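Local coordinates for protein bifunctional autolysin (PDB 6FXO) that probably cleaves peptidoglycan during cell-wall turnover, through a glucosaminidase module of glycoside hydrolase family 73 with a lysozyme-like fold, at residues K61-R66 with T194-R199; E3-N8 with K236-P241. All coordinates share one frame; numbering follows the deposited sequence.

How the contacts relate
The two contacts lie side by side, their centres about 10 Å apart, and contact 1 is the deeper. Along the chain the order is 3-8, 61-66, 194-199, 236-241, so the pairing of contact 2 encloses both segments of contact 1. Contact 2 joins strands 4-9 and 237-242, near the two ends of the chain, into a small parallel sheet. Contact 1 sets the loop 61-66 against the start of helix 195-200. Both its segments reach the sheet: Phe64 O probably accepts a hydrogen bond from Asp239 N, and Lys197 forms a salt bridge with Asp239. The first and last strands are thus linked to helix 195-200, in the glucosaminidase-family region.

Contact 1: K61-R66 with T194-R199; sequences KYQFLR and TLYKMR
Phe64 and Tyr196 lie side by side and point the same way, their rings 5.4 Å apart at the centroids and turned 39° from each other, an oblique pair. The touching atoms are Phe64 CE1 and Tyr196 CD2, at 3.5 Å. Tyr196 has CG anti to its backbone N (chi1 -169°), which brings the ring base toward Phe64; its hydroxyl goes on to Met49 O and Tyr243 OH. In Gln63, CG stands between the backbone N and the carbonyl carbon (chi1 64°), over the centre of the Phe64 ring. The chain then runs out extended, and OE1 meets the edge of the Tyr196 ring at CD2, 3.4 Å away, while NE2 is held by Leu60 O and Asn218. One hydrogen bond crosses the contact, from Tyr196 N to Gln63 O (3.1 Å), with the donor tilted from the carbonyl plane. Thr194 N-caps the helix: OG1 accepts from Lys197 N, and CG2 faces the loop, 3.2 Å from Leu65 O. The like-charged ends of Arg66 and Lys197 come near each other; both form salt bridges to Asp239, which probably offsets their repulsion, and Lys197 NZ also bonds Asn193 OD1. Helix 216-231 packs on Gln63 and Leu195, helix 51-56 on Phe64 and Tyr196, and strand 237-242 lies against both of these rings.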
# COMPACT_ATOMS: atom_id res chain seq x y z
N LYS A 61 -4.51 -11.89 5.78
CA LYS A 61 -5.27 -10.89 6.54
C LYS A 61 -4.67 -9.47 6.43
O LYS A 61 -5.34 -8.54 6.78
CB LYS A 61 -5.48 -11.26 8.03
CG LYS A 61 -4.21 -11.58 8.87
CD LYS A 61 -4.59 -12.13 10.29
CE LYS A 61 -3.41 -12.38 11.22
NZ LYS A 61 -3.79 -12.94 12.57
N TYR A 62 -3.42 -9.31 5.90
CA TYR A 62 -2.91 -7.96 5.83
C TYR A 62 -3.64 -7.02 4.92
O TYR A 62 -3.38 -5.82 5.00
CB TYR A 62 -1.33 -7.90 5.85
CG TYR A 62 -0.71 -8.14 7.23
CD1 TYR A 62 -0.68 -9.41 7.79
CD2 TYR A 62 -0.22 -7.08 8.00
CE1 TYR A 62 -0.21 -9.63 9.07
CE2 TYR A 62 0.28 -7.29 9.32
CZ TYR A 62 0.28 -8.55 9.82
OH TYR A 62 0.87 -8.77 11.05
N GLN A 63 -4.57 -7.56 4.03
CA GLN A 63 -5.33 -6.71 3.13
C GLN A 63 -6.36 -5.93 3.94
O GLN A 63 -6.93 -4.98 3.44
CB GLN A 63 -5.99 -7.49 1.96
CG GLN A 63 -7.06 -8.52 2.30
CD GLN A 63 -7.12 -9.42 1.07
OE1 GLN A 63 -7.76 -9.04 0.01
NE2 GLN A 63 -6.39 -10.62 1.19
N PHE A 64 -6.64 -6.42 5.12
CA PHE A 64 -7.58 -5.77 6.05
C PHE A 64 -6.86 -4.85 7.06
O PHE A 64 -7.51 -4.25 7.92
CB PHE A 64 -8.50 -6.73 6.73
CG PHE A 64 -9.11 -7.78 5.84
CD1 PHE A 64 -10.01 -7.43 4.79
CD2 PHE A 64 -8.77 -9.11 6.00
CE1 PHE A 64 -10.49 -8.39 3.98
CE2 PHE A 64 -9.28 -10.07 5.15
CZ PHE A 64 -10.14 -9.72 4.15
N LEU A 65 -5.51 -4.81 7.01
CA LEU A 65 -4.81 -3.94 7.95
C LEU A 65 -5.17 -2.44 7.61
O LEU A 65 -5.14 -2.08 6.44
CB LEU A 65 -3.26 -4.11 7.84
CG LEU A 65 -2.35 -3.19 8.66
CD1 LEU A 65 -2.22 -3.72 10.18
CD2 LEU A 65 -0.98 -2.93 7.97
N ARG A 66 -5.45 -1.58 8.59
CA ARG A 66 -5.74 -0.20 8.26
C ARG A 66 -4.48 0.65 8.07
O ARG A 66 -3.67 0.83 8.96
CB ARG A 66 -6.66 0.46 9.34
CG ARG A 66 -8.10 -0.08 9.46
CD ARG A 66 -9.16 0.53 8.49
NE ARG A 66 -9.39 1.93 8.82
CZ ARG A 66 -10.44 2.43 9.48
NH1 ARG A 66 -11.40 1.63 9.90
NH2 ARG A 66 -10.50 3.72 9.75
N THR A 194 -7.82 -0.05 3.30
CA THR A 194 -7.22 -1.35 3.48
C THR A 194 -7.07 -1.82 2.09
O THR A 194 -7.85 -1.39 1.24
CB THR A 194 -8.15 -2.34 4.15
OG1 THR A 194 -9.41 -2.28 3.46
CG2 THR A 194 -8.28 -2.10 5.61
N LEU A 195 -6.13 -2.71 1.85
CA LEU A 195 -5.98 -3.17 0.46
C LEU A 195 -7.31 -3.83 -0.12
O LEU A 195 -7.48 -3.85 -1.29
CB LEU A 195 -4.78 -4.16 0.26
CG LEU A 195 -3.40 -3.77 0.90
CD1 LEU A 195 -2.54 -4.95 1.10
CD2 LEU A 195 -2.68 -2.70 0.11
N TYR A 196 -8.18 -4.34 0.71
CA TYR A 196 -9.35 -4.94 0.22
C TYR A 196 -10.31 -3.80 -0.29
O TYR A 196 -10.87 -3.92 -1.38
CB TYR A 196 -10.05 -5.74 1.33
CG TYR A 196 -11.18 -6.63 0.86
CD1 TYR A 196 -12.48 -6.14 0.72
CD2 TYR A 196 -10.95 -7.96 0.57
CE1 TYR A 196 -13.52 -6.97 0.29
CE2 TYR A 196 -11.97 -8.79 0.14
CZ TYR A 196 -13.26 -8.29 0.00
OH TYR A 196 -14.24 -9.13 -0.40
N LYS A 197 -10.48 -2.71 0.48
CA LYS A 197 -11.34 -1.64 0.07
C LYS A 197 -10.77 -1.04 -1.20
O LYS A 197 -11.55 -0.61 -2.07
CB LYS A 197 -11.49 -0.58 1.17
CG LYS A 197 -12.39 -1.01 2.38
CD LYS A 197 -12.13 -0.08 3.61
CE LYS A 197 -13.08 -0.10 4.83
NZ LYS A 197 -12.59 0.69 6.04
N MET A 198 -9.43 -1.03 -1.33
CA MET A 198 -8.86 -0.45 -2.57
C MET A 198 -9.15 -1.27 -3.81
O MET A 198 -9.24 -0.68 -4.89
CB MET A 198 -7.35 -0.16 -2.49
CG MET A 198 -6.94 0.60 -1.30
SD MET A 198 -5.16 0.75 -1.21
CE MET A 198 -5.00 1.76 0.20
N ARG A 199 -9.32 -2.57 -3.63
CA ARG A 199 -9.60 -3.47 -4.71
C ARG A 199 -11.06 -3.65 -5.05
O ARG A 199 -11.41 -3.46 -6.22
CB ARG A 199 -8.98 -4.89 -4.50
CG ARG A 199 -9.28 -5.93 -5.66
CD ARG A 199 -8.75 -5.44 -7.06
NE ARG A 199 -9.12 -6.33 -8.15
CZ ARG A 199 -10.34 -6.51 -8.62
NH1 ARG A 199 -11.37 -5.84 -8.09
NH2 ARG A 199 -10.54 -7.38 -9.59

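Contact 2: E3-N8 with K236-P241; sequences ELIKYN and KYFDIP
Ile5 and Ile240 cross at a slant, Ile5 CG2 meeting Ile240 CD1 at 3.5 Å, on the face of the sheet that also carries Tyr7 and Phe238. Tyr7 runs beside Ile240 in the same direction, with ring atom CE1 3.8 Å from Ile240 CD1, and Ile5 CG2 sits over one face of its ring, toward the rim. CG1 of Ile240 lies anti to the carbonyl carbon (chi1 -51°), and CD1 beyond it touches both neighbours. Further back, Ile5 CG1 rests on Phe238 CB. The Phe238 ring packs edge-to-face with Tyr62, and Glu3 OE1 comes obliquely at Phe238 CE1, the carboxylate plane 63° from that of the ring, while OE2 has a long, weak ion pair with Lys61.

The other face carries Leu4, Lys6, Asn8, Tyr237, Asp239 and Pro241. Leu4 CD2 approaches the edge of the Tyr237 ring at CE1, 4.0 Å away. Lys6 lies alongside Asp239, both pointing the same way, with CD 4.1 Å from OD1; its NZ stays beyond salt-bridge range of OD2.

Five backbone hydrogen bonds join the strands in parallel register, a two-stranded sheet made from the first and last strands of the chain. The straightest runs from Lys6 N to Phe238 O at 178° (3.0 Å), although the donor stands above the carbonyl plane. CA-H...O contacts, such as Asp239 CA to Lys6 O, accompany these bonds.

Chemically the two faces differ. Across the strands the Ile5 face is joined mainly by apolar contact, with Ile240 and Phe238 buried. On the Lys6 face, Asp239 is buried, and its salt bridges to Lys197 and Arg66 probably favour the ionised carboxylate, with Lys6 perhaps adding a weaker electrostatic pull.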
# COMPACT_ATOMS: atom_id res chain seq x y z
N GLU A 3 -4.28 -7.55 19.05
CA GLU A 3 -4.88 -7.14 17.80
C GLU A 3 -6.29 -6.62 18.13
O GLU A 3 -7.01 -7.17 18.95
CB GLU A 3 -5.13 -8.36 16.89
CG GLU A 3 -3.99 -9.26 16.48
CD GLU A 3 -4.13 -9.76 15.04
OE1 GLU A 3 -3.41 -9.27 14.16
OE2 GLU A 3 -5.00 -10.64 14.81
N LEU A 4 -6.67 -5.57 17.46
CA LEU A 4 -7.95 -4.89 17.56
C LEU A 4 -8.56 -4.97 16.12
O LEU A 4 -8.08 -4.28 15.22
CB LEU A 4 -7.83 -3.41 18.00
CG LEU A 4 -9.11 -2.62 18.00
CD1 LEU A 4 -10.09 -3.24 18.97
CD2 LEU A 4 -8.82 -1.19 18.40
N ILE A 5 -9.58 -5.83 15.94
CA ILE A 5 -10.26 -6.01 14.64
C ILE A 5 -11.73 -5.57 14.60
O ILE A 5 -12.59 -6.00 15.37
CB ILE A 5 -10.21 -7.49 14.22
CG1 ILE A 5 -8.74 -7.99 14.41
CG2 ILE A 5 -10.83 -7.70 12.72
CD1 ILE A 5 -8.51 -9.39 13.74
N LYS A 6 -12.01 -4.75 13.65
CA LYS A 6 -13.32 -4.28 13.47
C LYS A 6 -13.99 -5.11 12.32
O LYS A 6 -13.34 -5.41 11.32
CB LYS A 6 -13.24 -2.81 13.05
CG LYS A 6 -14.59 -2.14 13.06
CD LYS A 6 -14.69 -1.24 11.89
CE LYS A 6 -16.04 -0.62 11.75
NZ LYS A 6 -16.03 0.26 10.58
N TYR A 7 -15.24 -5.48 12.49
CA TYR A 7 -15.98 -6.26 11.47
C TYR A 7 -17.24 -5.50 10.97
O TYR A 7 -18.17 -5.28 11.74
CB TYR A 7 -16.43 -7.63 12.00
CG TYR A 7 -15.31 -8.55 12.42
CD1 TYR A 7 -14.80 -9.50 11.54
CD2 TYR A 7 -14.79 -8.50 13.70
CE1 TYR A 7 -13.79 -10.37 11.93
CE2 TYR A 7 -13.79 -9.38 14.11
CZ TYR A 7 -13.29 -10.30 13.22
OH TYR A 7 -12.26 -11.12 13.62
N ASN A 8 -17.27 -5.08 9.67
CA ASN A 8 -18.39 -4.36 9.08
C ASN A 8 -19.32 -5.33 8.36
O ASN A 8 -18.97 -5.83 7.29
CB ASN A 8 -17.87 -3.23 8.15
CG ASN A 8 -18.52 -3.12 6.78
OD1 ASN A 8 -19.67 -2.67 6.68
ND2 ASN A 8 -17.84 -3.43 5.66
N LYS A 236 -1.78 -4.38 14.15
CA LYS A 236 -2.72 -4.27 15.26
C LYS A 236 -4.10 -3.76 14.96
O LYS A 236 -4.99 -4.00 15.76
CB LYS A 236 -2.11 -3.34 16.33
CG LYS A 236 -1.11 -4.00 17.28
CD LYS A 236 0.26 -3.33 17.20
CE LYS A 236 1.24 -3.79 18.26
NZ LYS A 236 2.62 -3.27 18.01
N TYR A 237 -4.29 -3.07 13.83
CA TYR A 237 -5.60 -2.55 13.48
C TYR A 237 -6.09 -3.12 12.21
O TYR A 237 -5.50 -2.89 11.11
CB TYR A 237 -5.63 -1.00 13.49
CG TYR A 237 -5.09 -0.38 14.76
CD1 TYR A 237 -5.91 -0.21 15.88
CD2 TYR A 237 -3.77 0.02 14.85
CE1 TYR A 237 -5.42 0.34 17.05
CE2 TYR A 237 -3.27 0.58 16.02
CZ TYR A 237 -4.09 0.74 17.12
OH TYR A 237 -3.60 1.28 18.28
N PHE A 238 -7.18 -3.88 12.34
CA PHE A 238 -7.72 -4.50 11.13
C PHE A 238 -9.16 -4.18 10.89
O PHE A 238 -9.86 -3.79 11.81
CB PHE A 238 -7.42 -6.02 11.20
CG PHE A 238 -5.97 -6.44 11.23
CD1 PHE A 238 -5.23 -6.38 12.44
CD2 PHE A 238 -5.34 -6.97 10.12
CE1 PHE A 238 -3.91 -6.85 12.50
CE2 PHE A 238 -4.02 -7.45 10.18
CZ PHE A 238 -3.31 -7.38 11.37
N ASP A 239 -9.63 -4.38 9.63
CA ASP A 239 -11.03 -4.07 9.25
C ASP A 239 -11.46 -5.04 8.19
O ASP A 239 -11.03 -4.91 7.06
CB ASP A 239 -11.03 -2.65 8.64
CG ASP A 239 -12.35 -1.92 8.48
OD1 ASP A 239 -13.38 -2.58 8.20
OD2 ASP A 239 -12.33 -0.66 8.49
N ILE A 240 -12.33 -5.98 8.56
CA ILE A 240 -12.87 -7.01 7.74
C ILE A 240 -14.36 -6.90 7.33
O ILE A 240 -15.25 -6.90 8.17
CB ILE A 240 -12.57 -8.35 8.49
CG1 ILE A 240 -11.06 -8.45 8.88
CG2 ILE A 240 -12.98 -9.56 7.65
CD1 ILE A 240 -10.73 -9.64 9.81
N PRO A 241 -14.61 -6.70 6.05
CA PRO A 241 -16.01 -6.61 5.57
C PRO A 241 -16.73 -7.94 5.81
O PRO A 241 -16.07 -8.97 5.66
CB PRO A 241 -15.86 -6.38 4.06
CG PRO A 241 -14.48 -5.79 3.90
CD PRO A 241 -13.64 -6.48 4.95